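Local structure of MarR family transcriptional regulator (Staphylococcus epidermidis, 5HLI) at the interface of chains A and B. The protein acts as a redox-sensing transcription regulator of the MarR type, probably binding DNA as a dimer and responding to oxidation through disulfide formation. Residues are numbered along the deposited sequence; one frame, centred on the assembly and turned at random. Chains: chain A/B, MarR family transcriptional regulator.

Contact 1 and contact 2 are neighbouring patches of the interface between chains A and B. The centres of their C-alpha atoms lie about 11 Å apart. Both use helix 126-147 of chain A and helix 2-34 of chain B, and they share A:Leu139. Contact 1 covers the C-terminal end of the chain A helix and adds the loop around B:Cys119. Contact 2 lies earlier along both helices and brings in polar groups. The interface is two-fold symmetric, so each patch has a twin with the chains exchanged. Together they line the first helix of one subunit along the last helix of the other, in what is probably the MarR-type dimer.

Contact 1: the interface of chains A and B. Residues chain A 139, 142-143, 146-147; chain B 25-26, 29, 118-119.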
ATOM      1  N   LEU A 139      -6.072   4.762  -9.757  1.00 34.64           N
ATOM      2  CA  LEU A 139      -5.439   5.245  -8.534  1.00 36.21           C
ATOM      3  C   LEU A 139      -3.944   5.461  -8.738  1.00 33.82           C
ATOM      4  O   LEU A 139      -3.381   6.442  -8.241  1.00 28.67           O
ATOM      5  CB  LEU A 139      -5.700   4.273  -7.384  1.00 37.63           C
ATOM      6  CG  LEU A 139      -7.131   4.290  -6.840  1.00 37.70           C
ATOM      7  CD1 LEU A 139      -7.342   3.177  -5.834  1.00 34.50           C
ATOM      8  CD2 LEU A 139      -7.446   5.643  -6.216  1.00 33.83           C
ATOM      9  N   THR A 142      -3.891   8.806 -10.634  1.00 31.30           N
ATOM     10  CA  THR A 142      -4.400   9.948  -9.878  1.00 34.68           C
ATOM     11  C   THR A 142      -3.496  10.277  -8.696  1.00 32.21           C
ATOM     12  O   THR A 142      -3.119  11.438  -8.498  1.00 31.07           O
ATOM     13  CB  THR A 142      -5.827   9.673  -9.400  1.00 40.33           C
ATOM     14  OG1 THR A 142      -6.692   9.513 -10.532  1.00 38.61           O
ATOM     15  CG2 THR A 142      -6.337  10.824  -8.542  1.00 42.26           C
ATOM     16  N   LEU A 143      -3.139   9.267  -7.898  1.00 26.98           N
ATOM     17  CA  LEU A 143      -2.329   9.519  -6.709  1.00 27.91           C
ATOM     18  C   LEU A 143      -0.965  10.090  -7.080  1.00 35.87           C
ATOM     19  O   LEU A 143      -0.457  10.988  -6.400  1.00 32.40           O
ATOM     20  CB  LEU A 143      -2.176   8.237  -5.894  1.00 25.53           C
ATOM     21  CG  LEU A 143      -3.480   7.672  -5.327  1.00 29.58           C
ATOM     22  CD1 LEU A 143      -3.245   6.324  -4.664  1.00 25.17           C
ATOM     23  CD2 LEU A 143      -4.118   8.654  -4.352  1.00 32.72           C
ATOM     24  N   LEU A 146      -1.368  13.777  -7.808  1.00 32.94           N
ATOM     25  CA  LEU A 146      -1.622  14.574  -6.613  1.00 35.20           C
ATOM     26  C   LEU A 146      -0.378  14.679  -5.740  1.00 35.24           C
ATOM     27  O   LEU A 146      -0.125  15.727  -5.133  1.00 33.75           O
ATOM     28  CB  LEU A 146      -2.778  13.972  -5.820  1.00 32.57           C
ATOM     29  CG  LEU A 146      -4.118  13.925  -6.552  1.00 38.54           C
ATOM     30  CD1 LEU A 146      -5.129  13.168  -5.719  1.00 40.84           C
ATOM     31  CD2 LEU A 146      -4.610  15.331  -6.861  1.00 31.28           C
ATOM     32  N   ILE A 147       0.405  13.602  -5.660  1.00 26.52           N
ATOM     33  CA  ILE A 147       1.603  13.606  -4.826  1.00 30.65           C
ATOM     34  C   ILE A 147       2.640  14.580  -5.374  1.00 31.24           C
ATOM     35  O   ILE A 147       3.351  15.247  -4.613  1.00 35.12           O
ATOM     36  CB  ILE A 147       2.165  12.176  -4.713  1.00 30.32           C
ATOM     37  CG1 ILE A 147       1.269  11.328  -3.809  1.00 25.25           C
ATOM     38  CG2 ILE A 147       3.600  12.188  -4.201  1.00 36.07           C
ATOM     39  CD1 ILE A 147       1.582   9.847  -3.863  1.00 29.70           C
TER
ATOM     40  N   LEU B  25       1.662   4.637  -2.878  1.00 22.51           N
ATOM     41  CA  LEU B  25       1.172   5.959  -3.261  1.00 26.19           C
ATOM     42  C   LEU B  25       0.149   6.484  -2.263  1.00 26.53           C
ATOM     43  O   LEU B  25       0.110   7.688  -1.982  1.00 26.58           O
ATOM     44  CB  LEU B  25       0.578   5.905  -4.666  1.00 24.79           C
ATOM     45  CG  LEU B  25       1.563   5.558  -5.784  1.00 23.69           C
ATOM     46  CD1 LEU B  25       0.825   5.283  -7.087  1.00 23.99           C
ATOM     47  CD2 LEU B  25       2.586   6.677  -5.962  1.00 27.13           C
ATOM     48  N   PHE B  26      -0.662   5.583  -1.718  1.00 24.48           N
ATOM     49  CA  PHE B  26      -1.659   5.952  -0.722  1.00 22.71           C
ATOM     50  C   PHE B  26      -0.997   6.484   0.546  1.00 24.85           C
ATOM     51  O   PHE B  26      -1.418   7.502   1.095  1.00 27.19           O
ATOM     52  CB  PHE B  26      -2.551   4.754  -0.387  1.00 23.76           C
ATOM     53  CG  PHE B  26      -3.882   4.777  -1.081  1.00 30.75           C
ATOM     54  CD1 PHE B  26      -4.611   5.951  -1.173  1.00 32.29           C
ATOM     55  CD2 PHE B  26      -4.405   3.625  -1.644  1.00 27.43           C
ATOM     56  CE1 PHE B  26      -5.836   5.976  -1.811  1.00 34.43           C
ATOM     57  CE2 PHE B  26      -5.630   3.642  -2.284  1.00 34.61           C
ATOM     58  CZ  PHE B  26      -6.347   4.819  -2.368  1.00 33.67           C
ATOM     59  N   PHE B  29       0.197   9.883  -0.126  1.00 23.50           N
ATOM     60  CA  PHE B  29      -0.934  10.790  -0.297  1.00 30.35           C
ATOM     61  C   PHE B  29      -1.528  11.187   1.049  1.00 29.85           C
ATOM     62  O   PHE B  29      -1.729  12.376   1.325  1.00 26.54           O
ATOM     63  CB  PHE B  29      -1.992  10.134  -1.188  1.00 31.27           C
ATOM     64  CG  PHE B  29      -3.279  10.911  -1.282  1.00 30.33           C
ATOM     65  CD1 PHE B  29      -3.387  12.004  -2.124  1.00 32.49           C
ATOM     66  CD2 PHE B  29      -4.385  10.536  -0.534  1.00 35.88           C
ATOM     67  CE1 PHE B  29      -4.571  12.718  -2.214  1.00 34.10           C
ATOM     68  CE2 PHE B  29      -5.572  11.245  -0.619  1.00 30.65           C
ATOM     69  CZ  PHE B  29      -5.664  12.336  -1.460  1.00 31.07           C
ATOM     70  N   SER B 118      -9.938  14.067  -3.104  1.00 42.40           N
ATOM     71  CA  SER B 118      -9.296  14.149  -4.411  1.00 46.04           C
ATOM     72  C   SER B 118      -8.625  12.847  -4.831  1.00 44.07           C
ATOM     73  O   SER B 118      -8.195  12.742  -5.984  1.00 47.47           O
ATOM     74  CB  SER B 118      -8.268  15.283  -4.421  1.00 44.11           C
ATOM     75  OG  SER B 118      -7.258  15.065  -3.452  1.00 46.72           O
ATOM     76  N   CYS B 119      -8.546  11.852  -3.939  1.00 46.47           N
ATOM     77  CA  CYS B 119      -7.898  10.583  -4.265  1.00 41.45           C
ATOM     78  C   CYS B 119      -8.506   9.906  -5.490  1.00 46.54           C
ATOM     79  O   CYS B 119      -7.876   9.010  -6.064  1.00 44.63           O
ATOM     80  CB  CYS B 119      -7.964   9.640  -3.059  1.00 37.21           C
ATOM     81  SG  CYS B 119      -9.628   9.421  -2.369  1.00 49.83           S
TER
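A:Leu143 enters between two phenylalanines of chain B and divides its methyls between them. A:Leu143 CD1 sits above the middle of the B:Phe26 ring as a CH-pi contact, 3.8 Å from B:Phe26 CD1. A:Leu143 CD2 covers one face of the other ring off centre, 3.9 Å from B:Phe29 CG. The leucine side chain crosses B:Phe29 at about a right angle. A:Leu143 CB also touches B:Leu25 CB at 3.8 Å.

A:Leu146 takes a different route. It lies beside the B:Phe29 side chain with a matching direction. A:Leu146 CD1 reaches B:Phe29 CE1 at 3.6 Å. The same methyl, A:Leu146 CD1, lies 4.0 Å from B:Ser118 CB. A:Ile147 meets the far end of the patch, with A:Ile147 CD1 3.9 Å from B:Leu25 CD2. A:Leu139 works at the other end. A:Leu139 CD1 rests against B:Phe26 CZ at 4.0 Å, while CD2 faces the backbone carbonyl of B:Cys119. A:Thr142 turns its methyl, not its hydroxyl, toward that carbonyl, with A:Thr142 CG2 3.4 Å from B:Cys119 O.

Behind this first shell, B:Phe29 has CG anti to the backbone N (chi1 172°), which carries its ring toward A:Leu143 and A:Leu146. The hydroxyl OG of B:Ser118 lies at the edge of this ring, in its plane, within the same chain. With chi1 -63° and chi2 174°, A:Leu143 sends CD1 to B:Phe26 and CD2 to B:Phe29.

The patch hides 302 Å² of surface and is held by apolar packing. It joins helix 126-147 of one subunit to helix 2-34 and the B:Cys119 loop of the other. B:Cys119 probably belongs to the disulfide of this oxidised form. The contact may therefore couple the redox site to the dimer interface.

Contact 2: the interface of chains A and B. Residues chain A 133, 136-137, 139-140; chain B 15, 18-19, 21-22.
A:Glu140 reaches across to B:Ser18 and B:Asn21 with both oxygens of its carboxylate. The B:Ser18 hydroxyl OG donates to A:Glu140 OE1 at 2.6 Å. The B:Asn21 amide ND2 donates to A:Glu140 OE2 at 3.1 Å, with an angle of 153° at the hydrogen. Both donors come from the same side of the carboxylate plane, well above it. The carboxylate and the B:Asn21 amide are turned 48° against each other, and OE2 lies somewhat off the amide plane. Being bonded through both oxygens should limit rotation of the carboxylate. With OG anti to the backbone N (chi1 179°), the B:Ser18 hydroxyl is directed at the A:Glu140 carboxylate. There it also lies near the carbonyl of A:Phe136.

The A:Phe136 ring forms the apolar half. B:Ala19 CB sits over the centre of one face as a CH-pi contact, 3.9 Å from A:Phe136 CE1. B:Val22 crosses the phenylalanine at about a right angle, with CG1 in the ring plane at its edge. The other branch, B:Val22 CG2, packs 3.8 Å from A:Phe136 CD1. The same methyl, B:Val22 CG2, lies 3.7 Å from A:Glu140 CG. It also touches A:Leu139 CB. B:Val22 thus wedges between the ring and the stem of the glutamate.

At the other end, B:Leu15 CD1 lies against the chain A backbone, 3.6 Å from A:Lys133 CA.

The patch hides 271 Å² of surface. Its chain A residues all belong to helix 126-147, the last helix. Its chain B residues lie on helix 2-34, the first helix. Helix 2-34 of chain B runs alongside helix 126-147 of chain A in the same direction, and this patch lies earlier along both than the leucine and phenylalanine patch.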
ATOM      1  N   LYS A 133      -8.884  -4.201 -11.527  1.00 48.01           N
ATOM      2  CA  LYS A 133      -7.744  -3.687 -12.279  1.00 45.11           C
ATOM      3  C   LYS A 133      -7.952  -2.228 -12.668  1.00 48.58           C
ATOM      4  O   LYS A 133      -7.032  -1.411 -12.554  1.00 45.73           O
ATOM      5  CB  LYS A 133      -7.510  -4.542 -13.524  1.00 46.59           C
ATOM      6  CG  LYS A 133      -6.412  -4.031 -14.441  1.00 49.20           C
ATOM      7  CD  LYS A 133      -6.593  -4.574 -15.852  1.00 58.60           C
ATOM      8  CE  LYS A 133      -5.457  -4.149 -16.768  1.00 58.17           C
ATOM      9  NZ  LYS A 133      -4.162  -4.733 -16.331  1.00 58.00           N
ATOM     10  N   PHE A 136      -7.501   0.231  -9.637  1.00 38.01           N
ATOM     11  CA  PHE A 136      -6.115   0.394  -9.208  1.00 34.19           C
ATOM     12  C   PHE A 136      -5.260   1.049 -10.285  1.00 36.03           C
ATOM     13  O   PHE A 136      -4.263   1.706  -9.964  1.00 34.09           O
ATOM     14  CB  PHE A 136      -5.528  -0.957  -8.797  1.00 29.05           C
ATOM     15  CG  PHE A 136      -5.945  -1.400  -7.423  1.00 28.61           C
ATOM     16  CD1 PHE A 136      -5.533  -0.697  -6.303  1.00 28.90           C
ATOM     17  CD2 PHE A 136      -6.753  -2.510  -7.250  1.00 37.98           C
ATOM     18  CE1 PHE A 136      -5.916  -1.093  -5.037  1.00 28.42           C
ATOM     19  CE2 PHE A 136      -7.137  -2.914  -5.984  1.00 34.80           C
ATOM     20  CZ  PHE A 136      -6.717  -2.204  -4.876  1.00 34.63           C
ATOM     21  N   GLU A 137      -5.625   0.888 -11.561  1.00 36.80           N
ATOM     22  CA  GLU A 137      -4.909   1.594 -12.619  1.00 36.70           C
ATOM     23  C   GLU A 137      -5.135   3.097 -12.527  1.00 38.47           C
ATOM     24  O   GLU A 137      -4.202   3.885 -12.722  1.00 35.95           O
ATOM     25  CB  GLU A 137      -5.340   1.081 -13.994  1.00 44.25           C
ATOM     26  CG  GLU A 137      -4.771  -0.272 -14.384  1.00 50.43           C
ATOM     27  CD  GLU A 137      -5.094  -0.638 -15.821  1.00 59.79           C
ATOM     28  OE1 GLU A 137      -4.214  -0.471 -16.693  1.00 63.02           O
ATOM     29  OE2 GLU A 137      -6.232  -1.079 -16.084  1.00 62.86           O
ATOM     30  N   LEU A 139      -6.072   4.762  -9.757  1.00 34.64           N
ATOM     31  CA  LEU A 139      -5.439   5.245  -8.534  1.00 36.21           C
ATOM     32  C   LEU A 139      -3.944   5.461  -8.738  1.00 33.82           C
ATOM     33  O   LEU A 139      -3.381   6.442  -8.241  1.00 28.67           O
ATOM     34  CB  LEU A 139      -5.700   4.273  -7.384  1.00 37.63           C
ATOM     35  CG  LEU A 139      -7.131   4.290  -6.840  1.00 37.70           C
ATOM     36  CD1 LEU A 139      -7.342   3.177  -5.834  1.00 34.50           C
ATOM     37  CD2 LEU A 139      -7.446   5.643  -6.216  1.00 33.83           C
ATOM     38  N   GLU A 140      -3.286   4.559  -9.475  1.00 31.99           N
ATOM     39  CA  GLU A 140      -1.876   4.755  -9.806  1.00 31.94           C
ATOM     40  C   GLU A 140      -1.650   6.100 -10.487  1.00 34.65           C
ATOM     41  O   GLU A 140      -0.710   6.831 -10.156  1.00 33.32           O
ATOM     42  CB  GLU A 140      -1.374   3.618 -10.700  1.00 30.72           C
ATOM     43  CG  GLU A 140      -0.942   2.364  -9.954  1.00 33.62           C
ATOM     44  CD  GLU A 140      -0.134   1.419 -10.828  1.00 35.89           C
ATOM     45  OE1 GLU A 140      -0.736   0.546 -11.489  1.00 31.89           O
ATOM     46  OE2 GLU A 140       1.106   1.563 -10.866  1.00 33.17           O
TER
ATOM     47  N   LEU B  15      -2.213  -7.295 -11.843  1.00 28.57           N
ATOM     48  CA  LEU B  15      -3.134  -6.669 -10.943  1.00 35.79           C
ATOM     49  C   LEU B  15      -2.524  -6.449  -9.571  1.00 31.98           C
ATOM     50  O   LEU B  15      -2.637  -5.402  -9.008  1.00 25.66           O
ATOM     51  CB  LEU B  15      -4.408  -7.492 -10.814  1.00 29.50           C
ATOM     52  CG  LEU B  15      -5.390  -6.918  -9.821  1.00 33.98           C
ATOM     53  CD1 LEU B  15      -5.616  -5.463 -10.017  1.00 43.03           C
ATOM     54  CD2 LEU B  15      -6.707  -7.593  -9.966  1.00 37.84           C
ATOM     55  N   SER B  18       0.063  -3.679  -9.484  1.00 25.20           N
ATOM     56  CA  SER B  18      -0.601  -2.379  -9.510  1.00 26.21           C
ATOM     57  C   SER B  18      -1.065  -1.979  -8.115  1.00 27.89           C
ATOM     58  O   SER B  18      -0.821  -0.854  -7.664  1.00 28.34           O
ATOM     59  CB  SER B  18      -1.782  -2.418 -10.482  1.00 30.09           C
ATOM     60  OG  SER B  18      -2.467  -1.178 -10.511  1.00 31.98           O
ATOM     61  N   ALA B  19      -1.735  -2.898  -7.413  1.00 24.56           N
ATOM     62  CA  ALA B  19      -2.168  -2.621  -6.047  1.00 31.49           C
ATOM     63  C   ALA B  19      -0.976  -2.427  -5.118  1.00 27.94           C
ATOM     64  O   ALA B  19      -1.024  -1.602  -4.198  1.00 25.18           O
ATOM     65  CB  ALA B  19      -3.060  -3.756  -5.542  1.00 25.36           C
ATOM     66  N   ASN B  21       1.887  -1.051  -5.943  1.00 22.01           N
ATOM     67  CA  ASN B  21       2.269   0.343  -6.150  1.00 27.64           C
ATOM     68  C   ASN B  21       1.319   1.289  -5.428  1.00 29.92           C
ATOM     69  O   ASN B  21       1.753   2.260  -4.798  1.00 25.23           O
ATOM     70  CB  ASN B  21       2.298   0.667  -7.644  1.00 25.54           C
ATOM     71  CG  ASN B  21       3.510   0.089  -8.350  1.00 29.68           C
ATOM     72  OD1 ASN B  21       4.533  -0.191  -7.725  1.00 27.64           O
ATOM     73  ND2 ASN B  21       3.399  -0.089  -9.661  1.00 27.39           N
ATOM     74  N   VAL B  22       0.015   1.014  -5.503  1.00 24.62           N
ATOM     75  CA  VAL B  22      -0.981   1.889  -4.892  1.00 28.68           C
ATOM     76  C   VAL B  22      -0.791   1.969  -3.383  1.00 24.39           C
ATOM     77  O   VAL B  22      -1.005   3.029  -2.781  1.00 25.94           O
ATOM     78  CB  VAL B  22      -2.398   1.412  -5.276  1.00 29.76           C
ATOM     79  CG1 VAL B  22      -3.447   2.027  -4.371  1.00 26.22           C
ATOM     80  CG2 VAL B  22      -2.690   1.759  -6.727  1.00 25.75           C
TER